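Local coordinates for kinesin-like protein KIF19 (Mus musculus, PDB 5GSZ), which walks toward microtubule plus ends as an ATP-driven kinesin-8 motor and depolymerizes microtubules at ciliary tips to regulate the length of motile cilia, at residues Leu128-Leu131 and Phe132-Ile135; Pro121-Tyr124 and Val125-Asn129; Thr74-Gln77 and Glu78-Tyr81; Arg299-Lys302 and Leu303-Leu306. One frame throughout, in Å; residues are numbered along the deposited sequence.

All four contacts are local, within one helix or at its start. Contacts 1 and 2 share helix 123-136 and overlap at Leu128 and Asn129. Contact 2, at the start of that helix, is the buried one. Contact 1, further along, is partly buried, with apolar side chains on one flank and charged ones on another. Contact 3 begins helix 77-84, which packs against helix 123-136: Tyr81 OH bonds to Asp130 OD2 of contact 1. Contact 4 is a surface contact on the opposite side of the chain's centre from contacts 2 and 3. Contacts 3 and 4 both cap a helix with a hydroxyl, whereas contact 2 has Gly122 at the cap.

Contact 1: residues Leu128-Leu131 and Phe132-Ile135; sequences LNDL and FRAI
Phe132 sets one face of its ring against the carbonyl oxygen of Leu128, one helical turn earlier. Leu128 O stands 3.2 Å above the plane of the Phe132 ring, offset toward its rim. The same oxygen accepts from Phe132 N at 3.3 Å. CG of Phe132 is anti to its own carbonyl carbon (chi1 -60°), which carries the ring back beside the preceding turn. Leu131 CD2 comes to 3.9 Å from Phe132 CD1. It also meets Ile135 CD1 at 3.5 Å, where Leu131 and Ile135 lie side by side and point the same way. On the polar flank the Arg133 chain is extended from CG to NE. Its NH1 makes a weak salt bridge of 3.5 Å with Asp130 OD1, with the carboxylate and guanidinium planes 72° apart. The other oxygen, Asp130 OD2, is held by Tyr81 OH and Lys86 NZ. Swapping Phe132 for an alanine would probably open a gap beside Leu131 CD2 and uncover the carbonyl of Leu128. Helix 89-93 lies against Asp130, Ala134 and Ile135, helix 192-203 covers Leu128 and Phe132, and strands 142-154 and 220-232 meet the apolar flank.

Contact 2: residues Pro121-Tyr124 and Val125-Asn129; sequences PGIY and VRTLN
Ile123 O is gripped twice by Thr127, one turn later in the helix. Thr127 OG1 donates to it at 2.5 Å and Thr127 N at 2.8 Å. The hydroxyl distance is very short in the model and should not be read as unusual strength. The hydroxyl can do this because OG1 is anti to the carbonyl carbon of its own residue and lies beside the backbone N (chi1 -46°), facing back down the helix. Thr127 OG1 also sits 3.4 Å from Ile123 CG2, and it has a weak hydrogen bond to Thr85 OG1 outside the helix. Gly122 is the N-cap, and its carbonyl takes a weak bond from Arg126 N at 3.4 Å. The aliphatic part of Arg126 lies along the same carbonyl, with CG 3.2 Å from Gly122 O. The Arg126 chain then bends at chi3, and the Arg126 side chain crosses that of Pro121 at about a right angle. Arg126 NE makes a long, weak ion pair with Glu78 OE1. In kinesin motor domains the helix that follows the P-loop is interrupted by a loop and then resumes; helix 123-136 fits the resumed part. Backbone bonds tie Gly122, Ile123 and Tyr124 to Leu115, Thr113 and Met114. Among the apolar contacts, Pro121 CB touches Val125 CG2 at 3.5 Å. Ile123 points away from the following turn and packs on Tyr81 and Thr84. The Tyr124 side chain lies among Leu199, Leu224, Met248 and Asp250, about 7 Å from the side chain of Thr111, a predicted ATP-binding residue.

Contact 3: residues Thr74-Gln77 and Glu78-Tyr81; sequences TATQ and EMVY
Thr76 OG1 accepts from Met79 N at 3.1 Å, with an N-H...O angle of 153°. This is the capping bond, and it satisfies an amide in the first turn of helix 77-84. OG1 can reach it because it sits between the backbone N and the carbonyl carbon of its own residue (chi1 80°). Two backbone bonds follow it. Val80 N reaches Thr76 O at 3.1 Å, and Tyr81 N reaches Gln77 O at 3.0 Å. Thr76 and Met79 form a capping box at the N-terminal end of the helix that follows strand 69-71 of the motor domain. Here the residue three places on is a methionine, and the return bond is a weak one from Thr76 N to Met79 SD at 3.6 Å. The Met79 chain is extended beyond CG, and this carries the sulfur back past the cap. Apolar contacts follow the same path. Met79 CE lies 3.5 Å from Thr76 CG2. Ala75 CB meets Val80 CG2 at 4.3 Å. The remaining polar ends have partners beyond this turn. Gln77 bends at chi2; its NE2 bonds to the carbonyls of Glu120 and Tyr112, and its OE1 to Arg17 of the ADP pocket. Glu78 OE2 bonds to Gln82 NE2. The Tyr81 side chain, its hydroxyl held by Asp130, lies on Ile123, Arg126 and Thr127 of helix 123-136.

Contact 4: residues Arg299-Lys302 and Leu303-Leu306; sequences RDSK and LTRL
Ser301 is the N-cap of helix 302-307, a short helix of the motor domain whose counterpart in other kinesins belongs to the microtubule-binding face. Its OG accepts from Thr304 N at 3.2 Å, with an N-H...O angle of 155°. Thr304 OG1 donates to the same OG at 3.0 Å, so two groups of one residue hold the serine oxygen. OG lies between the backbone N and the carbonyl carbon of Ser301 (chi1 55°), which turns it toward the first turn of the helix. The Ser301 carbonyl adds a nearly straight bond from Arg305 N, 3.0 Å to Ser301 O. Leu306 N reaches Lys302 O at 2.9 Å. Before the cap, Asp300 CB touches Arg305 CG at 3.7 Å and Thr304 CG2 at 4.0 Å; the Asp300 and Thr304 side chains cross at about a right angle. The Asp300 carboxylate does not meet the Arg305 guanidinium. Arg305 bends at chi2 and chi3 and runs beside Lys302, pointing the same way, with Lys302 NZ 3.2 Å from Arg305 NH1; these like-charged ends are not bonded to each other. Glu156 OE1 accepts from Lys302 N, and Leu303 and Leu306 face strand 242-250. With a valine in place of Ser301, Thr304 N would probably lose its cap and Thr304 OG1 its acceptor, leaving that hydroxyl freer to turn. The serine thus serves as a neutral polar cap, while the neighbouring lysine and arginine concentrate positive charge, consistent with a surface that meets acidic tubulin.

Contact 1: residues Leu128-Leu131 and Phe132-Ile135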
loop_
_atom_site.group_PDB
_atom_site.type_symbol
_atom_site.label_atom_id
_atom_site.label_comp_id
_atom_site.label_asym_id
_atom_site.label_seq_id
_atom_site.Cartn_x
_atom_site.Cartn_y
_atom_site.Cartn_z
ATOM N N LEU A 128 4.753 -7.754 -11.122
ATOM C CA LEU A 128 4.148 -8.588 -12.159
ATOM C C LEU A 128 5.209 -9.249 -13.016
ATOM O O LEU A 128 5.016 -10.368 -13.507
ATOM C CB LEU A 128 3.189 -7.777 -13.034
ATOM C CG LEU A 128 1.773 -7.470 -12.524
ATOM C CD1 LEU A 128 1.659 -6.513 -11.372
ATOM C CD2 LEU A 128 0.908 -6.976 -13.658
ATOM N N ASN A 129 6.356 -8.600 -13.159
ATOM C CA ASN A 129 7.372 -9.054 -14.091
ATOM C C ASN A 129 8.153 -10.237 -13.533
ATOM O O ASN A 129 8.292 -11.270 -14.191
ATOM C CB ASN A 129 8.285 -7.881 -14.405
ATOM C CG ASN A 129 8.791 -7.914 -15.799
ATOM O OD1 ASN A 129 9.592 -8.781 -16.179
ATOM N ND2 ASN A 129 8.272 -7.010 -16.611
ATOM N N ASP A 130 8.664 -10.106 -12.317
ATOM C CA ASP A 130 9.302 -11.247 -11.688
ATOM C C ASP A 130 8.314 -12.369 -11.413
ATOM O O ASP A 130 8.722 -13.510 -11.153
ATOM C CB ASP A 130 9.964 -10.822 -10.386
ATOM C CG ASP A 130 11.312 -10.223 -10.599
ATOM O OD1 ASP A 130 11.813 -10.308 -11.746
ATOM O OD2 ASP A 130 11.872 -9.706 -9.610
ATOM N N LEU A 131 7.028 -12.066 -11.450
ATOM C CA LEU A 131 6.041 -13.100 -11.226
ATOM C C LEU A 131 5.986 -14.042 -12.420
ATOM O O LEU A 131 6.009 -15.267 -12.263
ATOM C CB LEU A 131 4.700 -12.435 -10.951
ATOM C CG LEU A 131 3.686 -13.281 -10.221
ATOM C CD1 LEU A 131 2.905 -12.389 -9.272
ATOM C CD2 LEU A 131 2.772 -13.913 -11.250
ATOM N N PHE A 132 5.971 -13.474 -13.632
ATOM C CA PHE A 132 5.917 -14.263 -14.858
ATOM C C PHE A 132 7.233 -14.977 -15.156
ATOM O O PHE A 132 7.225 -16.026 -15.805
ATOM C CB PHE A 132 5.532 -13.360 -16.023
ATOM C CG PHE A 132 4.203 -12.700 -15.848
ATOM C CD1 PHE A 132 3.194 -13.328 -15.131
ATOM C CD2 PHE A 132 3.961 -11.440 -16.373
ATOM C CE1 PHE A 132 1.962 -12.724 -14.962
ATOM C CE2 PHE A 132 2.746 -10.824 -16.196
ATOM C CZ PHE A 132 1.746 -11.467 -15.492
ATOM N N ARG A 133 8.365 -14.434 -14.716
ATOM C CA ARG A 133 9.614 -15.183 -14.819
ATOM C C ARG A 133 9.612 -16.385 -13.882
ATOM O O ARG A 133 9.861 -17.520 -14.307
ATOM C CB ARG A 133 10.805 -14.278 -14.509
ATOM C CG ARG A 133 11.126 -13.288 -15.599
ATOM C CD ARG A 133 12.468 -12.644 -15.349
ATOM N NE ARG A 133 12.747 -11.670 -16.390
ATOM C CZ ARG A 133 12.445 -10.382 -16.300
ATOM N NH1 ARG A 133 11.873 -9.908 -15.192
ATOM N NH2 ARG A 133 12.732 -9.566 -17.310
ATOM N N ALA A 134 9.359 -16.143 -12.594
ATOM C CA ALA A 134 9.242 -17.224 -11.624
ATOM C C ALA A 134 8.253 -18.288 -12.077
ATOM O O ALA A 134 8.441 -19.477 -11.788
ATOM C CB ALA A 134 8.817 -16.656 -10.269
ATOM N N ILE A 135 7.201 -17.888 -12.791
ATOM C CA ILE A 135 6.225 -18.863 -13.257
ATOM C C ILE A 135 6.810 -19.725 -14.368
ATOM O O ILE A 135 6.579 -20.939 -14.409
ATOM C CB ILE A 135 4.926 -18.161 -13.694
ATOM C CG1 ILE A 135 4.093 -17.804 -12.462
ATOM C CG2 ILE A 135 4.119 -19.030 -14.638
ATOM C CD1 ILE A 135 2.839 -17.088 -12.791
#

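Contact 2: residues Pro121-Tyr124 and Val125-Asn129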
loop_
_atom_site.group_PDB
_atom_site.type_symbol
_atom_site.label_atom_id
_atom_site.label_comp_id
_atom_site.label_asym_id
_atom_site.label_seq_id
_atom_site.Cartn_x
_atom_site.Cartn_y
_atom_site.Cartn_z
ATOM N N PRO A 121 9.081 3.157 -13.698
ATOM C CA PRO A 121 7.952 2.355 -13.203
ATOM C C PRO A 121 8.125 1.927 -11.757
ATOM O O PRO A 121 9.234 1.849 -11.225
ATOM C CB PRO A 121 7.960 1.136 -14.133
ATOM C CG PRO A 121 8.744 1.568 -15.333
ATOM C CD PRO A 121 9.773 2.502 -14.813
ATOM N N GLY A 122 7.001 1.604 -11.123
ATOM C CA GLY A 122 7.046 1.229 -9.721
ATOM C C GLY A 122 6.867 -0.241 -9.382
ATOM O O GLY A 122 7.290 -1.133 -10.124
ATOM N N ILE A 123 6.223 -0.485 -8.240
ATOM C CA ILE A 123 6.167 -1.819 -7.651
ATOM C C ILE A 123 5.281 -2.757 -8.471
ATOM O O ILE A 123 5.613 -3.935 -8.642
ATOM C CB ILE A 123 5.679 -1.737 -6.193
ATOM C CG1 ILE A 123 6.737 -1.101 -5.301
ATOM C CG2 ILE A 123 5.303 -3.133 -5.668
ATOM C CD1 ILE A 123 8.049 -1.830 -5.327
ATOM N N TYR A 124 4.124 -2.272 -8.941
ATOM C CA TYR A 124 3.195 -3.083 -9.724
ATOM C C TYR A 124 3.900 -3.859 -10.825
ATOM O O TYR A 124 3.988 -5.088 -10.760
ATOM C CB TYR A 124 2.097 -2.236 -10.380
ATOM C CG TYR A 124 1.125 -1.535 -9.447
ATOM C CD1 TYR A 124 0.868 -2.006 -8.163
ATOM C CD2 TYR A 124 0.459 -0.395 -9.864
ATOM C CE1 TYR A 124 -0.046 -1.338 -7.324
ATOM C CE2 TYR A 124 -0.429 0.254 -9.058
ATOM C CZ TYR A 124 -0.687 -0.205 -7.789
ATOM O OH TYR A 124 -1.596 0.477 -7.007
ATOM N N VAL A 125 4.420 -3.151 -11.826
ATOM C CA VAL A 125 4.958 -3.830 -12.997
ATOM C C VAL A 125 6.220 -4.613 -12.641
ATOM O O VAL A 125 6.452 -5.701 -13.174
ATOM C CB VAL A 125 5.191 -2.838 -14.164
ATOM C CG1 VAL A 125 3.937 -2.042 -14.484
ATOM C CG2 VAL A 125 6.307 -1.888 -13.861
ATOM N N ARG A 126 7.046 -4.100 -11.735
ATOM C CA ARG A 126 8.239 -4.856 -11.354
ATOM C C ARG A 126 7.847 -6.176 -10.718
ATOM O O ARG A 126 8.458 -7.217 -10.986
ATOM C CB ARG A 126 9.130 -4.038 -10.408
ATOM C CG ARG A 126 9.822 -2.892 -11.108
ATOM C CD ARG A 126 10.468 -1.885 -10.185
ATOM N NE ARG A 126 11.639 -1.341 -10.871
ATOM C CZ ARG A 126 11.631 -0.341 -11.753
ATOM N NH1 ARG A 126 10.509 0.288 -12.066
ATOM N NH2 ARG A 126 12.755 0.034 -12.334
ATOM N N THR A 127 6.792 -6.161 -9.915
ATOM C CA THR A 127 6.329 -7.382 -9.278
ATOM C C THR A 127 5.624 -8.301 -10.265
ATOM O O THR A 127 5.855 -9.516 -10.245
ATOM C CB THR A 127 5.413 -7.039 -8.109
ATOM O OG1 THR A 127 6.023 -6.002 -7.333
ATOM C CG2 THR A 127 5.198 -8.250 -7.225
ATOM N N LEU A 128 4.753 -7.754 -11.122
ATOM C CA LEU A 128 4.148 -8.588 -12.159
ATOM C C LEU A 128 5.209 -9.249 -13.016
ATOM O O LEU A 128 5.016 -10.368 -13.507
ATOM C CB LEU A 128 3.189 -7.777 -13.034
ATOM C CG LEU A 128 1.773 -7.470 -12.524
ATOM C CD1 LEU A 128 1.659 -6.513 -11.372
ATOM C CD2 LEU A 128 0.908 -6.976 -13.658
ATOM N N ASN A 129 6.356 -8.600 -13.159
ATOM C CA ASN A 129 7.372 -9.054 -14.091
ATOM C C ASN A 129 8.153 -10.237 -13.533
ATOM O O ASN A 129 8.292 -11.270 -14.191
ATOM C CB ASN A 129 8.285 -7.881 -14.405
ATOM C CG ASN A 129 8.791 -7.914 -15.799
ATOM O OD1 ASN A 129 9.592 -8.781 -16.179
ATOM N ND2 ASN A 129 8.272 -7.010 -16.611
#

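Contact 3: residues Thr74-Gln77 and Glu78-Tyr81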
loop_
_atom_site.group_PDB
_atom_site.type_symbol
_atom_site.label_atom_id
_atom_site.label_comp_id
_atom_site.label_asym_id
_atom_site.label_seq_id
_atom_site.Cartn_x
_atom_site.Cartn_y
_atom_site.Cartn_z
ATOM N N THR A 74 18.451 8.692 -2.911
ATOM C CA THR A 74 19.485 7.857 -3.508
ATOM C C THR A 74 18.915 6.555 -4.061
ATOM O O THR A 74 19.421 6.042 -5.065
ATOM C CB THR A 74 20.580 7.554 -2.489
ATOM O OG1 THR A 74 20.011 6.874 -1.363
ATOM C CG2 THR A 74 21.212 8.845 -2.021
ATOM N N ALA A 75 17.876 6.006 -3.436
ATOM C CA ALA A 75 17.330 4.736 -3.894
ATOM C C ALA A 75 16.621 4.899 -5.233
ATOM O O ALA A 75 15.959 5.908 -5.490
ATOM C CB ALA A 75 16.368 4.163 -2.858
ATOM N N THR A 76 16.768 3.903 -6.093
ATOM C CA THR A 76 16.040 3.897 -7.350
ATOM C C THR A 76 14.724 3.142 -7.183
ATOM O O THR A 76 14.458 2.517 -6.154
ATOM C CB THR A 76 16.882 3.264 -8.455
ATOM O OG1 THR A 76 16.802 1.840 -8.352
ATOM C CG2 THR A 76 18.337 3.683 -8.295
ATOM N N GLN A 77 13.886 3.207 -8.214
ATOM C CA GLN A 77 12.673 2.403 -8.193
ATOM C C GLN A 77 13.002 0.920 -8.012
ATOM O O GLN A 77 12.451 0.263 -7.124
ATOM C CB GLN A 77 11.847 2.661 -9.456
ATOM C CG GLN A 77 11.222 4.064 -9.500
ATOM C CD GLN A 77 9.966 4.227 -8.639
ATOM O OE1 GLN A 77 10.017 4.157 -7.409
ATOM N NE2 GLN A 77 8.833 4.485 -9.288
ATOM N N GLU A 78 13.943 0.383 -8.796
ATOM C CA GLU A 78 14.235 -1.048 -8.672
ATOM C C GLU A 78 14.824 -1.409 -7.318
ATOM O O GLU A 78 14.636 -2.536 -6.855
ATOM C CB GLU A 78 15.180 -1.540 -9.766
ATOM C CG GLU A 78 14.446 -2.205 -10.962
ATOM C CD GLU A 78 14.291 -3.727 -10.861
ATOM O OE1 GLU A 78 13.609 -4.313 -11.735
ATOM O OE2 GLU A 78 14.881 -4.338 -9.941
ATOM N N MET A 79 15.545 -0.500 -6.670
ATOM C CA MET A 79 16.106 -0.845 -5.371
ATOM C C MET A 79 15.012 -0.917 -4.317
ATOM O O MET A 79 15.038 -1.788 -3.435
ATOM C CB MET A 79 17.164 0.171 -4.964
ATOM C CG MET A 79 18.314 0.314 -5.932
ATOM S SD MET A 79 19.464 1.576 -5.356
ATOM C CE MET A 79 20.641 1.552 -6.718
ATOM N N VAL A 80 14.047 0.003 -4.392
ATOM C CA VAL A 80 12.876 -0.078 -3.528
ATOM C C VAL A 80 12.152 -1.396 -3.750
ATOM O O VAL A 80 11.763 -2.077 -2.793
ATOM C CB VAL A 80 11.951 1.130 -3.762
ATOM C CG1 VAL A 80 10.540 0.809 -3.298
ATOM C CG2 VAL A 80 12.471 2.328 -3.003
ATOM N N TYR A 81 11.979 -1.785 -5.013
ATOM C CA TYR A 81 11.329 -3.050 -5.308
ATOM C C TYR A 81 12.100 -4.227 -4.723
ATOM O O TYR A 81 11.519 -5.095 -4.053
ATOM C CB TYR A 81 11.176 -3.210 -6.809
ATOM C CG TYR A 81 10.919 -4.637 -7.199
ATOM C CD1 TYR A 81 9.691 -5.234 -6.936
ATOM C CD2 TYR A 81 11.906 -5.396 -7.821
ATOM C CE1 TYR A 81 9.445 -6.548 -7.290
ATOM C CE2 TYR A 81 11.670 -6.701 -8.178
ATOM C CZ TYR A 81 10.438 -7.274 -7.912
ATOM O OH TYR A 81 10.201 -8.576 -8.270
#

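Contact 4: residues Arg299-Lys302 and Leu303-Leu306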
loop_
_atom_site.group_PDB
_atom_site.type_symbol
_atom_site.label_atom_id
_atom_site.label_comp_id
_atom_site.label_asym_id
_atom_site.label_seq_id
_atom_site.Cartn_x
_atom_site.Cartn_y
_atom_site.Cartn_z
ATOM N N ARG A 299 -19.117 -2.085 11.534
ATOM C CA ARG A 299 -19.035 -2.509 10.137
ATOM C C ARG A 299 -17.578 -2.517 9.674
ATOM O O ARG A 299 -16.842 -1.538 9.874
ATOM C CB ARG A 299 -19.866 -1.603 9.222
ATOM N N ASP A 300 -17.169 -3.630 9.075
ATOM C CA ASP A 300 -15.879 -3.701 8.405
ATOM C C ASP A 300 -15.908 -2.871 7.130
ATOM O O ASP A 300 -16.872 -2.926 6.364
ATOM C CB ASP A 300 -15.534 -5.152 8.081
ATOM C CG ASP A 300 -15.381 -5.999 9.329
ATOM O OD1 ASP A 300 -15.311 -5.408 10.436
ATOM O OD2 ASP A 300 -15.317 -7.248 9.207
ATOM N N SER A 301 -14.856 -2.091 6.904
ATOM C CA SER A 301 -14.753 -1.348 5.660
ATOM C C SER A 301 -14.670 -2.314 4.482
ATOM O O SER A 301 -14.379 -3.503 4.640
ATOM C CB SER A 301 -13.532 -0.439 5.691
ATOM O OG SER A 301 -12.368 -1.193 5.964
ATOM N N LYS A 302 -14.962 -1.800 3.284
ATOM C CA LYS A 302 -14.782 -2.622 2.094
ATOM C C LYS A 302 -13.358 -3.172 2.025
ATOM O O LYS A 302 -13.157 -4.353 1.721
ATOM C CB LYS A 302 -15.118 -1.823 0.830
ATOM C CG LYS A 302 -16.499 -1.181 0.843
ATOM C CD LYS A 302 -17.634 -2.215 0.892
ATOM C CE LYS A 302 -18.964 -1.557 1.242
ATOM N NZ LYS A 302 -18.957 -1.061 2.660
ATOM N N LEU A 303 -12.354 -2.344 2.349
ATOM C CA LEU A 303 -10.981 -2.811 2.221
ATOM C C LEU A 303 -10.671 -3.896 3.234
ATOM O O LEU A 303 -9.962 -4.854 2.910
ATOM C CB LEU A 303 -10.004 -1.643 2.342
ATOM C CG LEU A 303 -8.499 -1.929 2.404
ATOM C CD1 LEU A 303 -8.053 -2.656 1.161
ATOM C CD2 LEU A 303 -7.693 -0.645 2.561
ATOM N N THR A 304 -11.221 -3.796 4.446
ATOM C CA THR A 304 -11.033 -4.861 5.434
ATOM C C THR A 304 -11.672 -6.165 4.974
ATOM O O THR A 304 -11.052 -7.238 5.051
ATOM C CB THR A 304 -11.617 -4.456 6.783
ATOM O OG1 THR A 304 -10.872 -3.362 7.322
ATOM C CG2 THR A 304 -11.545 -5.620 7.735
ATOM N N ARG A 305 -12.927 -6.092 4.519
ATOM C CA ARG A 305 -13.611 -7.292 4.048
ATOM C C ARG A 305 -12.869 -7.920 2.872
ATOM O O ARG A 305 -12.703 -9.142 2.820
ATOM C CB ARG A 305 -15.067 -6.966 3.676
ATOM C CG ARG A 305 -16.018 -6.872 4.891
ATOM C CD ARG A 305 -17.164 -5.851 4.701
ATOM N NE ARG A 305 -18.123 -6.221 3.661
ATOM C CZ ARG A 305 -19.041 -5.396 3.159
ATOM N NH1 ARG A 305 -19.126 -4.142 3.595
ATOM N NH2 ARG A 305 -19.867 -5.819 2.207
ATOM N N LEU A 306 -12.371 -7.098 1.941
ATOM C CA LEU A 306 -11.633 -7.650 0.806
ATOM C C LEU A 306 -10.357 -8.362 1.250
ATOM O O LEU A 306 -9.977 -9.376 0.662
ATOM C CB LEU A 306 -11.308 -6.547 -0.204
ATOM C CG LEU A 306 -10.305 -6.936 -1.289
ATOM C CD1 LEU A 306 -10.945 -7.993 -2.160
ATOM C CD2 LEU A 306 -9.862 -5.763 -2.159
#